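Local atomic coordinates of AP endonuclease, family protein 2 (Mycobacterium smegmatis, PDB entry 5TNV), a protein that binds magnesium in a xylose isomerase-like TIM barrel and may act as an endonuclease, though its substrate is not established. Residues V53-K56 with Q57-V61; S84-E87 with E88-V92; Q153-F156 with W157-Q160; P237-M240 with Y241-L245; V279-R282 with Q283-R286. All coordinates share one frame; numbering follows the deposited sequence.

Contact 1: V53-K56 with Q57-V61; sequences VWAK and QLRQV
Q57 and R59 leave the same helical turn with different first torsions, and this decides what each meets among V53-K56. In Q57 CG lies beside the backbone N (chi1 -66°), and the extended chain runs back along the helix, with CG 3.7 Å from V53 O and the amide oxygen OE1 at the edge of the W54 indole, near the ring plane. R59 instead carries CG opposite its own N (chi1 -167°) and bends at chi3, which lays the guanidinium alongside K56. There NH1 comes within 4.0 Å of K56 CG, the two long side chains pointing the same way, while the ammonium NZ of K56 stays 5.8 Å from R59 NH1. The arginine's charge is met by E96, which forms a salt bridge with NH2; Q57 OE1 accepts from W75, and W54 NE1 donates to I46 O. Residues V53-V61 lie on helix 51-63, the crossover helix of a beta-alpha-beta unit between strands 29-32 and 68-70 of the TIM barrel. Its backbone ladder is uneven: L58 N reaches W54 O at 3.0 Å in an almost straight bond, R59 N reaches A55 O at 2.8 Å, and the bonds from Q57 N to V53 O and from Q60 N to K56 O are weak. L58 packs its CG 3.4 Å from W54 O and sends its side chain to I69 of strand 68-70 and L93 of helix 83-95.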
# COMPACT_ATOMS: atom_id res chain seq x y z
N VAL A 53 -29.08 13.06 9.76
CA VAL A 53 -27.86 12.45 10.24
C VAL A 53 -27.49 11.28 9.33
O VAL A 53 -26.32 11.15 8.91
CB VAL A 53 -28.04 12.04 11.69
CG1 VAL A 53 -26.88 11.20 12.20
CG2 VAL A 53 -28.12 13.29 12.58
N TRP A 54 -28.41 10.41 9.02
CA TRP A 54 -28.20 9.33 8.07
C TRP A 54 -27.73 9.91 6.76
O TRP A 54 -26.83 9.37 6.11
CB TRP A 54 -29.49 8.57 7.86
CG TRP A 54 -30.11 7.93 9.07
CD1 TRP A 54 -29.53 7.61 10.24
CD2 TRP A 54 -31.47 7.52 9.18
NE1 TRP A 54 -30.43 7.02 11.08
CE2 TRP A 54 -31.65 6.96 10.47
CE3 TRP A 54 -32.59 7.59 8.35
CZ2 TRP A 54 -32.86 6.46 10.92
CZ3 TRP A 54 -33.79 7.09 8.80
CH2 TRP A 54 -33.94 6.54 10.06
N ALA A 55 -28.34 10.99 6.32
CA ALA A 55 -28.02 11.59 5.03
C ALA A 55 -26.57 12.00 4.96
O ALA A 55 -25.92 11.83 3.93
CB ALA A 55 -28.90 12.81 4.75
N LYS A 56 -26.02 12.58 6.01
CA LYS A 56 -24.63 13.03 5.99
C LYS A 56 -23.66 11.85 5.93
O LYS A 56 -22.57 11.98 5.36
CB LYS A 56 -24.36 13.96 7.14
CG LYS A 56 -24.99 15.36 6.95
CD LYS A 56 -24.20 16.49 7.62
CE LYS A 56 -25.00 17.79 7.72
NZ LYS A 56 -25.02 18.35 9.11
N GLN A 57 -24.01 10.72 6.53
CA GLN A 57 -23.17 9.51 6.43
C GLN A 57 -23.24 8.98 5.00
O GLN A 57 -22.18 8.72 4.39
CB GLN A 57 -23.64 8.46 7.44
CG GLN A 57 -23.44 8.89 8.86
CD GLN A 57 -24.02 7.90 9.85
OE1 GLN A 57 -25.17 7.45 9.69
NE2 GLN A 57 -23.23 7.53 10.85
N LEU A 58 -24.43 8.85 4.45
CA LEU A 58 -24.63 8.40 3.07
C LEU A 58 -23.87 9.32 2.09
O LEU A 58 -23.27 8.87 1.12
CB LEU A 58 -26.09 8.37 2.76
CG LEU A 58 -26.87 7.24 3.41
CD1 LEU A 58 -28.36 7.56 3.40
CD2 LEU A 58 -26.58 5.89 2.72
N ARG A 59 -23.90 10.62 2.37
CA ARG A 59 -23.24 11.60 1.48
C ARG A 59 -21.75 11.32 1.36
O ARG A 59 -21.18 11.50 0.28
CB ARG A 59 -23.47 12.99 2.04
CG ARG A 59 -23.11 14.12 1.08
CD ARG A 59 -23.54 15.47 1.64
NE ARG A 59 -25.00 15.49 1.80
CZ ARG A 59 -25.65 16.27 2.66
NH1 ARG A 59 -25.01 17.16 3.39
NH2 ARG A 59 -26.96 16.19 2.74
N GLN A 60 -21.10 10.93 2.46
CA GLN A 60 -19.68 10.63 2.40
C GLN A 60 -19.39 9.50 1.42
O GLN A 60 -18.33 9.48 0.78
CB GLN A 60 -19.16 10.24 3.79
CG GLN A 60 -19.17 11.40 4.78
CD GLN A 60 -18.57 10.96 6.08
OE1 GLN A 60 -17.39 10.58 6.15
NE2 GLN A 60 -19.35 10.96 7.13
N VAL A 61 -20.29 8.53 1.35
CA VAL A 61 -20.18 7.38 0.46
C VAL A 61 -20.36 7.82 -0.99
O VAL A 61 -19.57 7.48 -1.87
CB VAL A 61 -21.19 6.31 0.91
CG1 VAL A 61 -21.11 5.13 -0.03
CG2 VAL A 61 -20.94 5.90 2.33

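Contact 2: S84-E87 with E88-V92; sequences SRIE and EFRTV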
# COMPACT_ATOMS: atom_id res chain seq x y z
N SER A 84 -42.90 3.81 8.84
CA SER A 84 -42.76 5.23 8.52
C SER A 84 -41.31 5.64 8.59
O SER A 84 -40.86 6.44 7.74
CB SER A 84 -43.65 6.07 9.43
OG SER A 84 -43.22 5.94 10.77
N ARG A 85 -40.49 5.13 9.50
CA ARG A 85 -39.06 5.42 9.52
C ARG A 85 -38.34 4.79 8.35
O ARG A 85 -37.38 5.38 7.84
CB ARG A 85 -38.47 5.04 10.88
CG ARG A 85 -38.91 5.98 11.99
CD ARG A 85 -38.08 7.24 12.01
NE ARG A 85 -36.82 7.02 12.66
CZ ARG A 85 -35.79 7.86 12.69
NH1 ARG A 85 -35.79 8.96 11.99
NH2 ARG A 85 -34.73 7.56 13.44
N ILE A 86 -38.79 3.62 7.86
CA ILE A 86 -38.27 3.05 6.61
C ILE A 86 -38.47 4.04 5.48
O ILE A 86 -37.57 4.24 4.66
CB ILE A 86 -38.89 1.68 6.29
CG1 ILE A 86 -38.35 0.61 7.24
CG2 ILE A 86 -38.74 1.30 4.82
CD1 ILE A 86 -36.92 0.19 7.03
N GLU A 87 -39.65 4.67 5.37
CA GLU A 87 -39.85 5.63 4.31
C GLU A 87 -39.01 6.89 4.49
O GLU A 87 -38.54 7.42 3.47
CB GLU A 87 -41.36 5.92 4.11
CG GLU A 87 -42.20 4.76 3.64
CD GLU A 87 -41.66 4.07 2.37
OE1 GLU A 87 -41.18 4.83 1.49
OE2 GLU A 87 -41.70 2.82 2.31
N GLU A 88 -38.75 7.35 5.71
CA GLU A 88 -37.83 8.43 5.95
C GLU A 88 -36.44 8.07 5.39
O GLU A 88 -35.76 8.88 4.74
CB GLU A 88 -37.72 8.78 7.41
CG GLU A 88 -38.81 9.42 8.13
CD GLU A 88 -38.60 9.89 9.54
OE1 GLU A 88 -37.49 9.91 9.92
OE2 GLU A 88 -39.63 10.22 10.21
N PHE A 89 -36.01 6.84 5.70
CA PHE A 89 -34.73 6.34 5.23
C PHE A 89 -34.68 6.26 3.71
O PHE A 89 -33.71 6.68 3.09
CB PHE A 89 -34.52 4.96 5.87
CG PHE A 89 -33.23 4.30 5.42
CD1 PHE A 89 -32.03 4.52 6.07
CD2 PHE A 89 -33.21 3.45 4.35
CE1 PHE A 89 -30.86 3.90 5.62
CE2 PHE A 89 -32.07 2.85 3.85
CZ PHE A 89 -30.86 3.11 4.50
N ARG A 90 -35.74 5.72 3.10
CA ARG A 90 -35.80 5.56 1.66
C ARG A 90 -35.62 6.91 0.97
O ARG A 90 -34.94 7.04 -0.07
CB ARG A 90 -37.10 4.91 1.22
CG ARG A 90 -37.07 4.28 -0.16
CD ARG A 90 -38.42 3.71 -0.52
NE ARG A 90 -39.05 2.76 0.43
CZ ARG A 90 -38.72 1.47 0.49
NH1 ARG A 90 -37.75 0.94 -0.21
NH2 ARG A 90 -39.32 0.66 1.32
N THR A 91 -36.24 7.97 1.53
CA THR A 91 -36.17 9.30 0.96
C THR A 91 -34.70 9.82 0.99
O THR A 91 -34.22 10.31 -0.01
CB THR A 91 -37.07 10.26 1.71
OG1 THR A 91 -38.41 9.80 1.50
CG2 THR A 91 -36.98 11.66 1.17
N VAL A 92 -34.04 9.69 2.15
CA VAL A 92 -32.65 10.23 2.18
C VAL A 92 -31.71 9.38 1.36
O VAL A 92 -30.79 9.94 0.74
CB VAL A 92 -32.11 10.50 3.59
CG1 VAL A 92 -32.95 11.57 4.28
CG2 VAL A 92 -32.03 9.29 4.44
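R85 and E88 meet through a salt bridge in which NH1 gives a hydrogen to OE1 of the glutamate at 2.8 Å. The oxygen is met on its syn side, with the donor tilted out of the carboxylate plane, and itself lies nearly in the guanidinium plane; the planes of the two charged groups stand 80° apart. Bends at chi2 and chi3 curl the arginine over to the glutamate, and its CD also rests 3.4 Å from E88 OE1. The other terminal nitrogen, NH2, is satisfied by the carbonyls of K47 and A49. A second pair, E87 and R90, runs side by side with its planes only 27° apart: R90 NE donates to E87 OE1 at 3.2 Å as part of a salt bridge, and the bonds from NE and NH2 to OE2 are weak. R90 NH1 goes instead to S132 OG, and the guanidinium makes a cation-pi contact with F133. Both pairs belong to helix 83-95, which links strands 68-70 and 99-104 in a beta-alpha-beta unit of the TIM barrel. Along its backbone, the carbonyls of S84, R85, I86 and E87 each accept the amide four residues on, R90 N to I86 O being 2.8 Å. On the buried flank I86 and F89 both touch L78, while CG2 of I86 lies 3.6 Å from R90 NH2.

Contact 3: Q153-F156 with W157-Q160; sequences QIWF and WLVQ
An aromatic cluster of W155, F156 and W157 occupies the loop between helices 148-152 and 169-185, with the F156 side chain about 9 Å from the bound magnesium ion. W155 and W157 form an offset stack, the five-membered ring of the first against the six-membered ring of the second, with centroids 4.3 Å apart and planes at 11°. The closest approach is W155 CG to W157 CZ2, 3.2 Å, and CB of W155 sits over the centre of the W157 six-membered ring as a CH-pi contact. W157 turns its edge to F156: CE3 lies over the centre of the phenyl face, 3.7 Å from CZ, with the planes at 80°. F156 and W157 both hold CG between the backbone N and carbonyl carbon (chi1 near 60° in both), a crowded position from which the W157 edge meets the F156 face. The turn is closed by L158 N donating to W155 O at 3.0 Å, the donor standing above the carbonyl plane. Beside it, V159 CG1 packs 3.7 Å from Q153 CD, the side chains crossing at about a right angle, while Q153 NE2 is held by E149 O. Y278 of the second subunit meets W155 edge-to-face, and F156 has a further cation-pi partner in R107. The cluster thus joins a short 3-10 turn to a subunit interface, in a loop of the TIM barrel close to its metal site.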
# COMPACT_ATOMS: atom_id res chain seq x y z
N GLN A 153 -7.10 -7.44 21.19
CA GLN A 153 -6.00 -7.66 20.27
C GLN A 153 -5.85 -6.52 19.26
O GLN A 153 -6.79 -5.75 19.02
CB GLN A 153 -6.22 -8.97 19.49
CG GLN A 153 -6.45 -10.19 20.33
CD GLN A 153 -5.32 -10.45 21.24
OE1 GLN A 153 -4.17 -10.58 20.79
NE2 GLN A 153 -5.65 -10.58 22.53
N ILE A 154 -4.70 -6.44 18.65
CA ILE A 154 -4.47 -5.47 17.57
C ILE A 154 -5.44 -5.69 16.40
O ILE A 154 -5.89 -4.73 15.78
CB ILE A 154 -2.99 -5.55 17.18
CG1 ILE A 154 -2.14 -4.87 18.30
CG2 ILE A 154 -2.70 -4.92 15.81
CD1 ILE A 154 -0.66 -5.16 18.21
N TRP A 155 -5.77 -6.95 16.13
CA TRP A 155 -6.84 -7.31 15.22
C TRP A 155 -7.62 -8.46 15.87
O TRP A 155 -7.01 -9.38 16.43
CB TRP A 155 -6.37 -7.78 13.89
CG TRP A 155 -5.56 -6.85 13.06
CD1 TRP A 155 -4.24 -7.03 12.69
CD2 TRP A 155 -6.00 -5.65 12.45
NE1 TRP A 155 -3.87 -5.97 11.89
CE2 TRP A 155 -4.93 -5.12 11.72
CE3 TRP A 155 -7.22 -4.96 12.44
CZ2 TRP A 155 -5.07 -3.93 10.98
CZ3 TRP A 155 -7.35 -3.80 11.73
CH2 TRP A 155 -6.26 -3.30 11.01
N PHE A 156 -8.95 -8.48 15.67
CA PHE A 156 -9.74 -9.54 16.33
C PHE A 156 -9.31 -10.92 15.89
O PHE A 156 -9.48 -11.88 16.65
CB PHE A 156 -11.23 -9.30 16.13
CG PHE A 156 -11.74 -9.41 14.70
CD1 PHE A 156 -11.99 -10.65 14.12
CD2 PHE A 156 -12.00 -8.26 13.94
CE1 PHE A 156 -12.48 -10.74 12.81
CE2 PHE A 156 -12.49 -8.34 12.65
CZ PHE A 156 -12.71 -9.60 12.11
N TRP A 157 -8.86 -11.07 14.65
CA TRP A 157 -8.55 -12.38 14.10
C TRP A 157 -7.24 -12.94 14.62
O TRP A 157 -6.89 -14.10 14.27
CB TRP A 157 -8.54 -12.36 12.57
CG TRP A 157 -7.57 -11.40 11.97
CD1 TRP A 157 -6.22 -11.53 11.82
CD2 TRP A 157 -7.90 -10.10 11.41
NE1 TRP A 157 -5.68 -10.43 11.23
CE2 TRP A 157 -6.69 -9.52 10.96
CE3 TRP A 157 -9.08 -9.38 11.30
CZ2 TRP A 157 -6.65 -8.27 10.36
CZ3 TRP A 157 -9.05 -8.15 10.71
CH2 TRP A 157 -7.83 -7.60 10.26
N LEU A 158 -6.52 -12.22 15.47
CA LEU A 158 -5.28 -12.73 16.03
C LEU A 158 -5.49 -13.81 17.07
O LEU A 158 -4.52 -14.52 17.37
CB LEU A 158 -4.43 -11.59 16.58
CG LEU A 158 -3.97 -10.57 15.57
CD1 LEU A 158 -3.13 -9.48 16.24
CD2 LEU A 158 -3.17 -11.19 14.40
N VAL A 159 -6.69 -13.93 17.62
CA VAL A 159 -7.00 -15.02 18.56
C VAL A 159 -8.34 -15.61 18.10
O VAL A 159 -9.20 -14.92 17.55
CB VAL A 159 -6.99 -14.65 20.03
CG1 VAL A 159 -5.69 -14.04 20.55
CG2 VAL A 159 -8.14 -13.73 20.29
N GLN A 160 -8.51 -16.87 18.35
CA GLN A 160 -9.76 -17.56 18.04
C GLN A 160 -10.85 -17.07 18.98
O GLN A 160 -10.61 -16.89 20.17
CB GLN A 160 -9.55 -19.07 18.22
CG GLN A 160 -10.67 -19.91 17.69
CD GLN A 160 -10.36 -21.38 17.78
OE1 GLN A 160 -10.00 -21.99 16.76
NE2 GLN A 160 -10.43 -21.91 18.97

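Contact 4: P237-M240 with Y241-L245; sequences PSEM and YAKVL
Helix 237-244 flanks the metal-binding region of the barrel, and its Y241 lies with its side chain about 6 Å from that of the magnesium ligand D223. The backbone link from P237 to Y241 is short, with Y241 N 2.9 Å from P237 O at an N-H...O angle of 169°. The same carbonyl oxygen lies at the edge of the phenol ring, 3.4 Å from CD2, and P237 CB lies 4.3 Å from Y241 CD2. The hydroxyl of Y241 is buried among polar partners: Y281 OH, P222 O and W251 NE1 all hydrogen-bond to it, fixing the far end of the ring. On the outer side E239 and K243 run alongside each other. With CG of E239 opposite its own N (chi1 174°) and both chains extended beyond CG, the carboxylate and ammonium point the same way, yet OE2 and NZ remain 4.1 Å apart, beyond a salt bridge. A water spans the gap, donating to E239 OE2 at 3.0 Å and accepting a weak bond from K243 NZ. The lysine's direct salt bridge is with D204 of helix 203-213. Near the end of the segment M240 O accepts from V244 N and, weakly, from K243 N. The helix belongs to the outer layer of the TIM barrel, with E239 and K243 on its hydrated side and P237, M240, Y241 and V244 buried near the metal site.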
# COMPACT_ATOMS: atom_id res chain seq x y z
N PRO A 237 -4.87 -18.47 -2.54
CA PRO A 237 -6.23 -18.03 -2.90
C PRO A 237 -6.65 -18.45 -4.27
O PRO A 237 -7.89 -18.58 -4.47
CB PRO A 237 -6.20 -16.50 -2.75
CG PRO A 237 -4.82 -16.15 -2.47
CD PRO A 237 -3.99 -17.37 -2.17
N SER A 238 -5.77 -18.66 -5.23
CA SER A 238 -6.14 -19.18 -6.54
C SER A 238 -6.91 -20.49 -6.43
O SER A 238 -7.90 -20.73 -7.09
CB SER A 238 -4.93 -19.38 -7.43
OG SER A 238 -4.02 -20.38 -7.06
N GLU A 239 -6.39 -21.37 -5.61
CA GLU A 239 -6.93 -22.69 -5.39
C GLU A 239 -8.26 -22.58 -4.64
O GLU A 239 -9.28 -23.21 -4.98
CB GLU A 239 -5.97 -23.59 -4.63
CG GLU A 239 -6.46 -24.94 -4.21
CD GLU A 239 -5.56 -25.67 -3.28
OE1 GLU A 239 -4.29 -25.60 -3.54
OE2 GLU A 239 -6.15 -26.30 -2.34
N MET A 240 -8.27 -21.75 -3.59
CA MET A 240 -9.50 -21.66 -2.78
C MET A 240 -10.63 -21.06 -3.59
O MET A 240 -11.77 -21.55 -3.55
CB MET A 240 -9.25 -20.79 -1.54
CG MET A 240 -8.18 -21.34 -0.56
SD MET A 240 -8.31 -20.62 1.08
CE MET A 240 -7.67 -18.97 0.83
N TYR A 241 -10.39 -19.97 -4.32
CA TYR A 241 -11.42 -19.34 -5.11
C TYR A 241 -11.92 -20.25 -6.22
O TYR A 241 -13.11 -20.29 -6.48
CB TYR A 241 -10.94 -18.00 -5.67
CG TYR A 241 -11.20 -16.81 -4.77
CD1 TYR A 241 -12.52 -16.44 -4.46
CD2 TYR A 241 -10.18 -16.03 -4.25
CE1 TYR A 241 -12.81 -15.37 -3.66
CE2 TYR A 241 -10.46 -14.94 -3.43
CZ TYR A 241 -11.78 -14.62 -3.15
OH TYR A 241 -12.15 -13.54 -2.35
N ALA A 242 -11.03 -21.02 -6.86
CA ALA A 242 -11.51 -21.95 -7.87
C ALA A 242 -12.52 -22.96 -7.33
O ALA A 242 -13.45 -23.37 -8.02
CB ALA A 242 -10.30 -22.69 -8.52
N LYS A 243 -12.36 -23.35 -6.09
CA LYS A 243 -13.27 -24.31 -5.51
C LYS A 243 -14.65 -23.70 -5.26
O LYS A 243 -15.64 -24.40 -5.43
CB LYS A 243 -12.70 -24.85 -4.20
CG LYS A 243 -11.64 -25.89 -4.28
CD LYS A 243 -11.27 -26.35 -2.87
CE LYS A 243 -10.24 -27.42 -3.14
NZ LYS A 243 -9.88 -28.00 -1.84
N VAL A 244 -14.68 -22.50 -4.72
CA VAL A 244 -15.94 -21.95 -4.23
C VAL A 244 -16.67 -21.05 -5.22
O VAL A 244 -17.91 -20.91 -5.11
CB VAL A 244 -15.78 -21.24 -2.86
CG1 VAL A 244 -15.38 -22.25 -1.79
CG2 VAL A 244 -14.80 -20.09 -2.93
N LEU A 245 -15.98 -20.43 -6.18
CA LEU A 245 -16.67 -19.55 -7.13
C LEU A 245 -17.80 -20.22 -7.88
O LEU A 245 -18.81 -19.52 -8.13
CB LEU A 245 -15.67 -18.88 -8.06
CG LEU A 245 -14.91 -17.71 -7.43
CD1 LEU A 245 -13.76 -17.31 -8.33
CD2 LEU A 245 -15.83 -16.52 -7.16
O HOH W 1 -8.55 -24.86 -1.17

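Contact 5: V279-R282 with Q283-R286; sequences VNYR and QIIR
The amides of N280 and Q283 lie stacked, their planes 17° apart, while the side chains as a whole cross at about a right angle. N280 ND2 sits 3.1 Å from Q283 CD, and the two amides are in contact without a hydrogen bond between them. The asparagine carbonyl faces the helix start instead. With CG opposite the backbone N (chi1 -175°), OD1 is carried to the amide of Q283, 3.1 Å away in a nearly straight N-H...O line, though the donor stands well above the plane of the side-chain carbonyl. OD1 also takes a weak bond from R282 N, making N280 the N-cap of helix 281-290. Its main-chain O then accepts I284 N at 2.9 Å, within the carbonyl plane, and I284 CG1 lies against that same oxygen at 3.2 Å. CG1 of V279 sits over the centre of one face of the Y281 ring and also touches I284 CG1 at 4.0 Å, its side chain crossing that of the isoleucine nearly perpendicularly. I285 lays CB, CG1 and CD1 against Y281 O, which also receives its amide at 2.8 Å. R282 is engaged across the subunit boundary, its NH2 in a salt bridge with D305 of the third subunit. Y281 and I284 pack on W251 of strand 251-261, V279 and I284 meet Y241 of helix 237-244, and I285 rests on V320 and L321 of helix 306-325.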
# COMPACT_ATOMS: atom_id res chain seq x y z
N VAL A 279 -3.98 -11.69 -2.73
CA VAL A 279 -4.83 -12.21 -3.79
C VAL A 279 -4.61 -11.38 -5.05
O VAL A 279 -4.48 -10.15 -4.94
CB VAL A 279 -6.31 -12.12 -3.39
CG1 VAL A 279 -7.20 -12.75 -4.50
CG2 VAL A 279 -6.60 -12.79 -2.06
N ASN A 280 -4.57 -12.03 -6.22
CA ASN A 280 -4.60 -11.34 -7.51
C ASN A 280 -6.05 -11.23 -7.95
O ASN A 280 -6.58 -12.16 -8.58
CB ASN A 280 -3.74 -12.05 -8.54
CG ASN A 280 -3.69 -11.24 -9.83
OD1 ASN A 280 -4.56 -10.42 -10.14
ND2 ASN A 280 -2.67 -11.50 -10.66
N TYR A 281 -6.72 -10.13 -7.60
CA TYR A 281 -8.13 -10.03 -7.93
C TYR A 281 -8.38 -9.73 -9.40
O TYR A 281 -9.55 -9.89 -9.84
CB TYR A 281 -8.83 -9.01 -7.02
CG TYR A 281 -9.23 -9.61 -5.68
CD1 TYR A 281 -10.28 -10.53 -5.62
CD2 TYR A 281 -8.60 -9.29 -4.50
CE1 TYR A 281 -10.68 -11.09 -4.43
CE2 TYR A 281 -8.99 -9.85 -3.29
CZ TYR A 281 -10.03 -10.74 -3.26
OH TYR A 281 -10.48 -11.32 -2.08
N ARG A 282 -7.38 -9.31 -10.18
CA ARG A 282 -7.58 -9.22 -11.63
C ARG A 282 -7.83 -10.63 -12.17
O ARG A 282 -8.78 -10.91 -12.89
CB ARG A 282 -6.40 -8.50 -12.28
CG ARG A 282 -6.59 -8.25 -13.77
CD ARG A 282 -5.36 -7.51 -14.38
NE ARG A 282 -5.10 -6.31 -13.63
CZ ARG A 282 -5.80 -5.20 -13.69
NH1 ARG A 282 -6.65 -4.97 -14.67
NH2 ARG A 282 -5.61 -4.29 -12.76
N GLN A 283 -6.92 -11.56 -11.82
CA GLN A 283 -7.07 -12.94 -12.23
C GLN A 283 -8.33 -13.54 -11.64
O GLN A 283 -9.06 -14.28 -12.32
CB GLN A 283 -5.86 -13.74 -11.81
CG GLN A 283 -4.59 -13.48 -12.56
CD GLN A 283 -3.38 -14.23 -11.98
OE1 GLN A 283 -3.46 -14.87 -10.90
NE2 GLN A 283 -2.27 -14.15 -12.66
N ILE A 284 -8.61 -13.29 -10.36
CA ILE A 284 -9.73 -13.98 -9.69
C ILE A 284 -11.08 -13.42 -10.15
O ILE A 284 -12.01 -14.23 -10.34
CB ILE A 284 -9.52 -13.97 -8.16
CG1 ILE A 284 -8.29 -14.79 -7.77
CG2 ILE A 284 -10.78 -14.38 -7.43
CD1 ILE A 284 -8.30 -16.21 -8.18
N ILE A 285 -11.23 -12.13 -10.35
CA ILE A 285 -12.49 -11.63 -10.91
C ILE A 285 -12.69 -12.18 -12.30
O ILE A 285 -13.80 -12.60 -12.65
CB ILE A 285 -12.55 -10.09 -10.87
CG1 ILE A 285 -12.65 -9.57 -9.44
CG2 ILE A 285 -13.70 -9.56 -11.72
CD1 ILE A 285 -12.34 -8.10 -9.31
N ARG A 286 -11.63 -12.23 -13.14
CA ARG A 286 -11.82 -12.79 -14.47
C ARG A 286 -12.20 -14.26 -14.39
O ARG A 286 -13.06 -14.72 -15.18
CB ARG A 286 -10.56 -12.61 -15.32
CG ARG A 286 -10.49 -11.24 -15.98
CD ARG A 286 -9.11 -10.99 -16.57
NE ARG A 286 -9.20 -9.87 -17.49
CZ ARG A 286 -9.46 -9.87 -18.77
NH1 ARG A 286 -9.51 -8.70 -19.42
NH2 ARG A 286 -9.66 -10.96 -19.47

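Contacts 1 and 2 lie on successive crossover helices and touch, W54 packing on R85 and F89, and A55 on V92; both combine an apolar inner flank with charged outer residues. Contacts 4 and 5 form a second touching pair, across the chain's centre from contact 2, joined by the hydroxyls of Y241 and Y281 and by Y241 against I284. Contact 5 is the more buried of these two, and relies on a capped helix start where contact 4 has a solvated charge pair. Contact 3 touches none of the others: it replaces helical ladders and ion pairs with stacked aromatic rings in a loop and, like contact 5 and, through Q60, contact 1, it meets another subunit.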